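Local coordinates for protein citrate synthase (Pyrobaculum aerophilum, PDB 2IBP) that probably joins acetyl-CoA and oxaloacetate, with water, into citrate and free CoA in the tricarboxylic acid cycle, at residues S219-L233 with W375-F389. Sequence-based numbering, arbitrary orientation.
Sequences STFAAHVVASTLSDL and WVAHVLEYWENNRIF
Leu233, Trp383 and His224 bury the most surface where segment 219-233 packs on segment 375-389, the last turns of helix 363-382 and the chain following it; the axes of 219-227 and 375-382 come within 9.2 Å at 39°. Trp383 presents its NE1 edge to Ala227 O, which lies in the indole plane: the bond is nearly straight (173°), 2.9 Å long, and arrives from above the carbonyl plane, while Leu230 N, closing the Schellman motif, reaches the same oxygen from the opposite face. Leu233 sets CG against CH2 of this indole and presses CD2 to 3.4 Å from Val379 CG1, a tight fit; CG1 itself sits over the centre of one indole face. An alanine in place of Trp383 would probably cost Ala227 O one of its two donors and open a gap beside Leu233 and Val379. His224, its CG swung beside the backbone N, bonds through ND1 to Thr220 O, and its ring makes an offset edge-to-face pair with Tyr382, the planes at 78°. Farther along, Asn386 ND2 grips Ser228 O at 2.9 Å, and Ser228 OG accepts from Phe389 N at 3.1 Å. This is buried helix packing of the mainly helical citrate synthase fold, away from the active site. Lys32 of strand 30-34 bonds His224 NE2 and His378 ND1; helix 141-169 meets Leu233 and Leu380, helix 233-244 meets Ala227 and Trp375, and the second subunit adjoins Thr229 and Ser231.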
ATOM      1  N   SER A 219       3.193  -7.270   3.672  1.00  6.29           N
ATOM      2  CA  SER A 219       3.842  -5.966   3.610  1.00  5.66           C
ATOM      3  C   SER A 219       4.760  -5.902   2.379  1.00  6.43           C
ATOM      4  O   SER A 219       4.735  -4.954   1.596  1.00  7.99           O
ATOM      5  CB  SER A 219       4.607  -5.669   4.895  1.00 10.87           C
ATOM      6  OG  SER A 219       5.550  -6.672   5.160  1.00  9.19           O
ATOM      7  N   THR A 220       5.534  -6.956   2.178  1.00  6.36           N
ATOM      8  CA  THR A 220       6.406  -7.040   1.005  1.00  5.96           C
ATOM      9  C   THR A 220       5.571  -7.063  -0.285  1.00  7.12           C
ATOM     10  O   THR A 220       5.930  -6.449  -1.282  1.00  9.05           O
ATOM     11  CB  THR A 220       7.303  -8.255   1.112  1.00  8.99           C
ATOM     12  OG1 THR A 220       8.039  -8.170   2.342  1.00  8.89           O
ATOM     13  CG2 THR A 220       8.267  -8.357  -0.046  1.00  9.55           C
ATOM     14  N   PHE A 221       4.426  -7.734  -0.230  1.00  7.55           N
ATOM     15  CA  PHE A 221       3.528  -7.762  -1.378  1.00  7.61           C
ATOM     16  C   PHE A 221       2.963  -6.381  -1.675  1.00  8.90           C
ATOM     17  O   PHE A 221       2.916  -5.964  -2.847  1.00  7.63           O
ATOM     18  CB  PHE A 221       2.418  -8.773  -1.141  1.00  6.84           C
ATOM     19  CG  PHE A 221       1.559  -9.032  -2.337  1.00  7.66           C
ATOM     20  CD1 PHE A 221       2.113  -9.135  -3.598  1.00  9.13           C
ATOM     21  CD2 PHE A 221       0.226  -9.372  -2.168  1.00 12.81           C
ATOM     22  CE1 PHE A 221       1.336  -9.432  -4.679  1.00 11.03           C
ATOM     23  CE2 PHE A 221      -0.557  -9.686  -3.259  1.00 14.41           C
ATOM     24  CZ  PHE A 221       0.010  -9.724  -4.504  1.00 10.61           C
ATOM     25  N   ALA A 222       2.552  -5.662  -0.621  1.00  7.17           N
ATOM     26  CA  ALA A 222       2.021  -4.299  -0.767  1.00  8.48           C
ATOM     27  C   ALA A 222       3.057  -3.426  -1.474  1.00  6.94           C
ATOM     28  O   ALA A 222       2.723  -2.660  -2.375  1.00  7.97           O
ATOM     29  CB  ALA A 222       1.671  -3.693   0.573  1.00  8.46           C
ATOM     30  N   ALA A 223       4.314  -3.549  -1.064  1.00  6.20           N
ATOM     31  CA  ALA A 223       5.399  -2.800  -1.704  1.00  6.02           C
ATOM     32  C   ALA A 223       5.485  -3.156  -3.192  1.00  5.69           C
ATOM     33  O   ALA A 223       5.703  -2.265  -4.029  1.00  8.36           O
ATOM     34  CB  ALA A 223       6.721  -3.101  -1.013  1.00  7.36           C
ATOM     35  N   HIS A 224       5.317  -4.439  -3.532  1.00  5.76           N
ATOM     36  CA  HIS A 224       5.327  -4.856  -4.942  1.00  7.57           C
ATOM     37  C   HIS A 224       4.193  -4.227  -5.714  1.00  7.85           C
ATOM     38  O   HIS A 224       4.357  -3.823  -6.852  1.00  6.84           O
ATOM     39  CB  HIS A 224       5.186  -6.365  -5.105  1.00  6.93           C
ATOM     40  CG  HIS A 224       6.458  -7.129  -4.912  1.00  5.93           C
ATOM     41  ND1 HIS A 224       6.904  -7.525  -3.670  1.00  9.14           N
ATOM     42  CD2 HIS A 224       7.337  -7.632  -5.809  1.00 10.47           C
ATOM     43  CE1 HIS A 224       8.006  -8.245  -3.817  1.00  8.14           C
ATOM     44  NE2 HIS A 224       8.298  -8.311  -5.105  1.00  9.63           N
ATOM     45  N   VAL A 225       3.005  -4.247  -5.132  1.00  6.39           N
ATOM     46  CA  VAL A 225       1.834  -3.735  -5.856  1.00  7.09           C
ATOM     47  C   VAL A 225       2.002  -2.245  -6.162  1.00  5.93           C
ATOM     48  O   VAL A 225       1.741  -1.790  -7.271  1.00  7.53           O
ATOM     49  CB  VAL A 225       0.539  -4.012  -5.080  1.00  8.39           C
ATOM     50  CG1 VAL A 225      -0.657  -3.332  -5.774  1.00  6.68           C
ATOM     51  CG2 VAL A 225       0.307  -5.507  -4.994  1.00  7.41           C
ATOM     52  N   VAL A 226       2.443  -1.494  -5.169  1.00  7.76           N
ATOM     53  CA  VAL A 226       2.670  -0.084  -5.330  1.00  6.35           C
ATOM     54  C   VAL A 226       3.807   0.146  -6.304  1.00  7.30           C
ATOM     55  O   VAL A 226       3.674   0.911  -7.246  1.00  7.78           O
ATOM     56  CB  VAL A 226       2.937   0.602  -3.978  1.00  7.78           C
ATOM     57  CG1 VAL A 226       3.452   2.023  -4.177  1.00 10.51           C
ATOM     58  CG2 VAL A 226       1.677   0.565  -3.118  1.00  9.67           C
ATOM     59  N   ALA A 227       4.917  -0.564  -6.127  1.00  6.94           N
ATOM     60  CA  ALA A 227       6.052  -0.386  -7.024  1.00  9.26           C
ATOM     61  C   ALA A 227       5.723  -0.770  -8.450  1.00  6.15           C
ATOM     62  O   ALA A 227       6.302  -0.211  -9.395  1.00  8.49           O
ATOM     63  CB  ALA A 227       7.244  -1.173  -6.537  1.00  8.20           C
ATOM     64  N   SER A 228       4.748  -1.658  -8.630  1.00  5.14           N
ATOM     65  CA  SER A 228       4.422  -2.168  -9.970  1.00  6.57           C
ATOM     66  C   SER A 228       3.856  -1.100 -10.911  1.00  4.37           C
ATOM     67  O   SER A 228       3.870  -1.281 -12.131  1.00  7.96           O
ATOM     68  CB  SER A 228       3.484  -3.367  -9.935  1.00  7.15           C
ATOM     69  OG  SER A 228       2.151  -2.969  -9.682  1.00  7.30           O
ATOM     70  N   THR A 229       3.357  -0.006 -10.330  1.00  6.40           N
ATOM     71  CA  THR A 229       2.839   1.124 -11.092  1.00  5.23           C
ATOM     72  C   THR A 229       3.951   2.122 -11.403  1.00  6.65           C
ATOM     73  O   THR A 229       3.711   3.179 -11.988  1.00  9.12           O
ATOM     74  CB  THR A 229       1.773   1.899 -10.316  1.00  8.59           C
ATOM     75  OG1 THR A 229       2.357   2.550  -9.180  1.00  9.69           O
ATOM     76  CG2 THR A 229       0.638   1.000  -9.874  1.00  9.90           C
ATOM     77  N   LEU A 230       5.153   1.781 -10.951  1.00  8.85           N
ATOM     78  CA  LEU A 230       6.331   2.626 -11.034  1.00  6.75           C
ATOM     79  C   LEU A 230       6.263   3.796 -10.074  1.00  6.34           C
ATOM     80  O   LEU A 230       6.973   4.795 -10.237  1.00 10.06           O
ATOM     81  CB  LEU A 230       6.666   3.059 -12.452  1.00  7.34           C
ATOM     82  CG  LEU A 230       6.995   1.883 -13.386  1.00 11.38           C
ATOM     83  CD1 LEU A 230       7.454   2.458 -14.729  1.00 10.21           C
ATOM     84  CD2 LEU A 230       8.048   0.959 -12.821  1.00 11.10           C
ATOM     85  N   SER A 231       5.440   3.650  -9.026  1.00  7.76           N
ATOM     86  CA  SER A 231       5.388   4.614  -7.951  1.00  6.82           C
ATOM     87  C   SER A 231       6.746   4.574  -7.245  1.00  7.07           C
ATOM     88  O   SER A 231       7.502   3.624  -7.387  1.00 10.55           O
ATOM     89  CB  SER A 231       4.257   4.291  -6.974  1.00  8.72           C
ATOM     90  OG  SER A 231       4.161   5.282  -5.971  1.00 11.06           O
ATOM     91  N   ASP A 232       7.032   5.608  -6.475  1.00  8.46           N
ATOM     92  CA  ASP A 232       8.349   5.732  -5.898  1.00  8.95           C
ATOM     93  C   ASP A 232       8.624   4.807  -4.735  1.00  9.64           C
ATOM     94  O   ASP A 232       7.709   4.311  -4.079  1.00  7.27           O
ATOM     95  CB  ASP A 232       8.598   7.169  -5.495  1.00  9.18           C
ATOM     96  CG  ASP A 232       7.736   7.591  -4.340  1.00 13.71           C
ATOM     97  OD1 ASP A 232       6.522   7.869  -4.547  1.00 11.94           O
ATOM     98  OD2 ASP A 232       8.288   7.659  -3.231  1.00 12.13           O
ATOM     99  N   LEU A 233       9.912   4.621  -4.448  1.00  7.85           N
ATOM    100  CA  LEU A 233      10.342   3.734  -3.374  1.00  7.20           C
ATOM    101  C   LEU A 233       9.835   4.121  -2.008  1.00  6.35           C
ATOM    102  O   LEU A 233       9.518   3.244  -1.187  1.00  8.81           O
ATOM    103  CB  LEU A 233      11.861   3.619  -3.364  1.00  9.66           C
ATOM    104  CG  LEU A 233      12.417   2.728  -4.466  1.00 17.01           C
ATOM    105  CD1 LEU A 233      13.879   3.076  -4.795  1.00 14.64           C
ATOM    106  CD2 LEU A 233      12.256   1.271  -4.088  1.00 19.36           C
ATOM    107  N   TRP A 375      12.209  -5.008   1.888  1.00  4.99           N
ATOM    108  CA  TRP A 375      11.205  -4.364   1.061  1.00  4.75           C
ATOM    109  C   TRP A 375      11.835  -3.684  -0.137  1.00  6.80           C
ATOM    110  O   TRP A 375      11.404  -3.916  -1.269  1.00  8.46           O
ATOM    111  CB  TRP A 375      10.394  -3.343   1.845  1.00  6.75           C
ATOM    112  CG  TRP A 375       9.535  -3.911   2.912  1.00  3.58           C
ATOM    113  CD1 TRP A 375       8.906  -5.098   2.907  1.00  5.91           C
ATOM    114  CD2 TRP A 375       9.059  -3.207   4.071  1.00  5.88           C
ATOM    115  NE1 TRP A 375       8.140  -5.235   4.044  1.00  6.59           N
ATOM    116  CE2 TRP A 375       8.225  -4.084   4.774  1.00  4.64           C
ATOM    117  CE3 TRP A 375       9.297  -1.934   4.598  1.00  8.43           C
ATOM    118  CZ2 TRP A 375       7.624  -3.735   5.977  1.00  5.83           C
ATOM    119  CZ3 TRP A 375       8.717  -1.598   5.815  1.00  7.40           C
ATOM    120  CH2 TRP A 375       7.898  -2.500   6.488  1.00  6.81           C
ATOM    121  N   VAL A 376      12.831  -2.837   0.110  1.00  6.03           N
ATOM    122  CA  VAL A 376      13.466  -2.103  -0.996  1.00  5.51           C
ATOM    123  C   VAL A 376      14.191  -3.058  -1.964  1.00  9.66           C
ATOM    124  O   VAL A 376      14.106  -2.892  -3.193  1.00  8.09           O
ATOM    125  CB  VAL A 376      14.322  -0.912  -0.539  1.00  7.94           C
ATOM    126  CG1 VAL A 376      13.456   0.081   0.221  1.00  7.94           C
ATOM    127  CG2 VAL A 376      15.506  -1.381   0.326  1.00  8.74           C
ATOM    128  N   ALA A 377      14.847  -4.086  -1.437  1.00  4.66           N
ATOM    129  CA  ALA A 377      15.522  -5.071  -2.298  1.00  7.31           C
ATOM    130  C   ALA A 377      14.497  -5.755  -3.195  1.00  8.05           C
ATOM    131  O   ALA A 377      14.743  -6.019  -4.374  1.00  8.80           O
ATOM    132  CB  ALA A 377      16.263  -6.117  -1.464  1.00  6.14           C
ATOM    133  N   HIS A 378      13.348  -6.097  -2.613  1.00  6.71           N
ATOM    134  CA  HIS A 378      12.297  -6.776  -3.370  1.00  8.01           C
ATOM    135  C   HIS A 378      11.739  -5.890  -4.469  1.00  7.59           C
ATOM    136  O   HIS A 378      11.534  -6.354  -5.571  1.00  8.73           O
ATOM    137  CB  HIS A 378      11.179  -7.255  -2.462  1.00  8.95           C
ATOM    138  CG  HIS A 378      11.422  -8.603  -1.868  1.00  7.60           C
ATOM    139  ND1 HIS A 378      11.135  -9.774  -2.538  1.00  9.32           N
ATOM    140  CD2 HIS A 378      11.867  -8.972  -0.643  1.00  9.08           C
ATOM    141  CE1 HIS A 378      11.428 -10.803  -1.766  1.00 11.66           C
ATOM    142  NE2 HIS A 378      11.890 -10.345  -0.618  1.00 10.65           N
ATOM    143  N   VAL A 379      11.556  -4.609  -4.167  1.00  5.94           N
ATOM    144  CA  VAL A 379      11.078  -3.651  -5.170  1.00  8.47           C
ATOM    145  C   VAL A 379      12.070  -3.551  -6.324  1.00  9.45           C
ATOM    146  O   VAL A 379      11.700  -3.697  -7.494  1.00  8.48           O
ATOM    147  CB  VAL A 379      10.819  -2.267  -4.583  1.00  7.47           C
ATOM    148  CG1 VAL A 379      10.655  -1.223  -5.709  1.00  8.89           C
ATOM    149  CG2 VAL A 379       9.578  -2.332  -3.686  1.00 11.39           C
ATOM    150  N   LEU A 380      13.339  -3.337  -5.995  1.00  8.77           N
ATOM    151  CA  LEU A 380      14.359  -3.216  -7.027  1.00  7.65           C
ATOM    152  C   LEU A 380      14.435  -4.477  -7.867  1.00  7.45           C
ATOM    153  O   LEU A 380      14.603  -4.402  -9.088  1.00 10.30           O
ATOM    154  CB  LEU A 380      15.707  -2.858  -6.424  1.00  7.89           C
ATOM    155  CG  LEU A 380      15.699  -1.503  -5.714  1.00 14.43           C
ATOM    156  CD1 LEU A 380      17.031  -1.235  -5.048  1.00 20.74           C
ATOM    157  CD2 LEU A 380      15.322  -0.359  -6.630  1.00 16.14           C
ATOM    158  N   GLU A 381      14.296  -5.631  -7.233  1.00  8.07           N
ATOM    159  CA  GLU A 381      14.297  -6.881  -7.960  1.00  7.74           C
ATOM    160  C   GLU A 381      13.128  -6.949  -8.943  1.00  9.09           C
ATOM    161  O   GLU A 381      13.300  -7.298 -10.103  1.00  9.84           O
ATOM    162  CB  GLU A 381      14.246  -8.059  -6.999  1.00 12.62           C
ATOM    163  CG  GLU A 381      14.294  -9.397  -7.679  1.00 13.70           C
ATOM    164  CD  GLU A 381      14.358 -10.523  -6.693  1.00 15.16           C
ATOM    165  OE1 GLU A 381      13.367 -10.705  -5.950  1.00 11.99           O
ATOM    166  OE2 GLU A 381      15.393 -11.233  -6.674  1.00 11.83           O
ATOM    167  N   TYR A 382      11.938  -6.570  -8.484  1.00  8.71           N
ATOM    168  CA  TYR A 382      10.760  -6.595  -9.340  1.00  9.82           C
ATOM    169  C   TYR A 382      10.943  -5.660 -10.526  1.00  9.02           C
ATOM    170  O   TYR A 382      10.519  -5.969 -11.639  1.00 10.91           O
ATOM    171  CB  TYR A 382       9.506  -6.213  -8.556  1.00  9.01           C
ATOM    172  CG  TYR A 382       8.248  -6.563  -9.293  1.00  6.99           C
ATOM    173  CD1 TYR A 382       7.900  -7.893  -9.473  1.00  7.88           C
ATOM    174  CD2 TYR A 382       7.407  -5.579  -9.806  1.00  8.97           C
ATOM    175  CE1 TYR A 382       6.766  -8.244 -10.167  1.00 13.23           C
ATOM    176  CE2 TYR A 382       6.237  -5.920 -10.480  1.00  9.87           C
ATOM    177  CZ  TYR A 382       5.943  -7.263 -10.677  1.00 10.17           C
ATOM    178  OH  TYR A 382       4.820  -7.647 -11.372  1.00 10.53           O
ATOM    179  N   TRP A 383      11.518  -4.494 -10.260  1.00  8.64           N
ATOM    180  CA  TRP A 383      11.765  -3.506 -11.303  1.00  9.25           C
ATOM    181  C   TRP A 383      12.733  -3.963 -12.391  1.00 10.29           C
ATOM    182  O   TRP A 383      12.886  -3.274 -13.410  1.00 12.53           O
ATOM    183  CB  TRP A 383      12.233  -2.187 -10.717  1.00  7.36           C
ATOM    184  CG  TRP A 383      11.152  -1.371 -10.082  1.00  7.25           C
ATOM    185  CD1 TRP A 383       9.798  -1.564 -10.181  1.00 11.29           C
ATOM    186  CD2 TRP A 383      11.322  -0.085  -9.474  1.00  8.45           C
ATOM    187  NE1 TRP A 383       9.132  -0.537  -9.576  1.00  9.49           N
ATOM    188  CE2 TRP A 383      10.034   0.401  -9.154  1.00  7.21           C
ATOM    189  CE3 TRP A 383      12.438   0.688  -9.138  1.00 10.67           C
ATOM    190  CZ2 TRP A 383       9.835   1.628  -8.528  1.00 11.50           C
ATOM    191  CZ3 TRP A 383      12.241   1.908  -8.521  1.00 13.91           C
ATOM    192  CH2 TRP A 383      10.945   2.367  -8.217  1.00 15.47           C
ATOM    193  N   GLU A 384      13.439  -5.072 -12.168  1.00 10.40           N
ATOM    194  CA  GLU A 384      14.267  -5.639 -13.240  1.00 11.99           C
ATOM    195  C   GLU A 384      13.390  -6.236 -14.347  1.00 15.52           C
ATOM    196  O   GLU A 384      13.855  -6.477 -15.455  1.00 14.34           O
ATOM    197  CB  GLU A 384      15.218  -6.706 -12.696  1.00 15.79           C
ATOM    198  CG  GLU A 384      16.316  -6.109 -11.853  1.00 14.06           C
ATOM    199  CD  GLU A 384      17.230  -5.208 -12.670  1.00 30.60           C
ATOM    200  OE1 GLU A 384      17.920  -5.722 -13.579  1.00 41.03           O
ATOM    201  OE2 GLU A 384      17.268  -3.987 -12.406  1.00 38.35           O
ATOM    202  N   ASN A 385      12.126  -6.507 -14.041  1.00 10.59           N
ATOM    203  CA  ASN A 385      11.182  -7.001 -15.043  1.00 12.75           C
ATOM    204  C   ASN A 385       9.802  -6.635 -14.528  1.00 13.37           C
ATOM    205  O   ASN A 385       9.045  -7.491 -14.087  1.00 15.45           O
ATOM    206  CB  ASN A 385      11.280  -8.507 -15.251  1.00 18.62           C
ATOM    207  CG  ASN A 385      10.456  -8.972 -16.449  1.00 14.07           C
ATOM    208  OD1 ASN A 385      10.045  -8.160 -17.278  1.00 27.04           O
ATOM    209  ND2 ASN A 385      10.273 -10.280 -16.575  1.00 26.87           N
ATOM    210  N   ASN A 386       9.525  -5.343 -14.534  1.00 11.30           N
ATOM    211  CA  ASN A 386       8.303  -4.858 -13.939  1.00  8.94           C
ATOM    212  C   ASN A 386       7.081  -5.183 -14.765  1.00 13.68           C
ATOM    213  O   ASN A 386       7.119  -5.138 -15.997  1.00 14.32           O
ATOM    214  CB  ASN A 386       8.343  -3.350 -13.768  1.00  9.99           C
ATOM    215  CG  ASN A 386       7.159  -2.835 -12.973  1.00 10.50           C
ATOM    216  OD1 ASN A 386       7.038  -3.123 -11.789  1.00 10.60           O
ATOM    217  ND2 ASN A 386       6.257  -2.122 -13.635  1.00 10.23           N
ATOM    218  N   ARG A 387       5.994  -5.490 -14.071  1.00 12.33           N
ATOM    219  CA  ARG A 387       4.698  -5.608 -14.716  1.00 11.23           C
ATOM    220  C   ARG A 387       3.679  -5.107 -13.716  1.00  9.15           C
ATOM    221  O   ARG A 387       3.618  -5.606 -12.600  1.00  9.58           O
ATOM    222  CB  ARG A 387       4.357  -7.042 -15.110  1.00 15.13           C
ATOM    223  CG  ARG A 387       3.019  -7.190 -15.843  1.00 18.06           C
ATOM    224  CD  ARG A 387       3.081  -6.507 -17.195  1.00 26.84           C
ATOM    225  NE  ARG A 387       1.948  -6.827 -18.059  1.00 44.62           N
ATOM    226  CZ  ARG A 387       1.930  -7.823 -18.944  1.00 58.26           C
ATOM    227  NH1 ARG A 387       2.966  -8.643 -19.068  1.00 52.75           N
ATOM    228  NH2 ARG A 387       0.856  -8.018 -19.698  1.00 67.09           N
ATOM    229  N   ILE A 388       2.839  -4.162 -14.117  1.00 10.85           N
ATOM    230  CA  ILE A 388       1.808  -3.673 -13.216  1.00  8.84           C
ATOM    231  C   ILE A 388       0.858  -4.814 -12.842  1.00  7.82           C
ATOM    232  O   ILE A 388       0.489  -5.645 -13.672  1.00  9.88           O
ATOM    233  CB  ILE A 388       1.034  -2.519 -13.843  1.00 13.89           C
ATOM    234  CG1 ILE A 388       0.068  -1.895 -12.838  1.00 11.37           C
ATOM    235  CG2 ILE A 388       0.351  -2.978 -15.115  1.00 13.67           C
ATOM    236  CD1 ILE A 388      -0.503  -0.584 -13.307  1.00 16.23           C
ATOM    237  N   PHE A 389       0.493  -4.869 -11.566  1.00  9.40           N
ATOM    238  CA  PHE A 389      -0.460  -5.884 -11.113  1.00  8.50           C
ATOM    239  C   PHE A 389      -1.852  -5.567 -11.660  1.00 12.30           C
ATOM    240  O   PHE A 389      -2.311  -4.424 -11.593  1.00 15.49           O
ATOM    241  CB  PHE A 389      -0.443  -6.051  -9.607  1.00 10.04           C
ATOM    242  CG  PHE A 389       0.754  -6.814  -9.113  1.00 10.24           C
ATOM    243  CD1 PHE A 389       0.743  -8.205  -9.082  1.00 10.12           C
ATOM    244  CD2 PHE A 389       1.926  -6.159  -8.823  1.00 10.78           C
ATOM    245  CE1 PHE A 389       1.875  -8.911  -8.649  1.00 10.66           C
ATOM    246  CE2 PHE A 389       3.053  -6.856  -8.441  1.00 12.78           C
ATOM    247  CZ  PHE A 389       3.023  -8.222  -8.349  1.00 10.67           C
TER
HETATM  248  O   HOH W   1       7.675  -7.969   4.949  1.00 30.40           O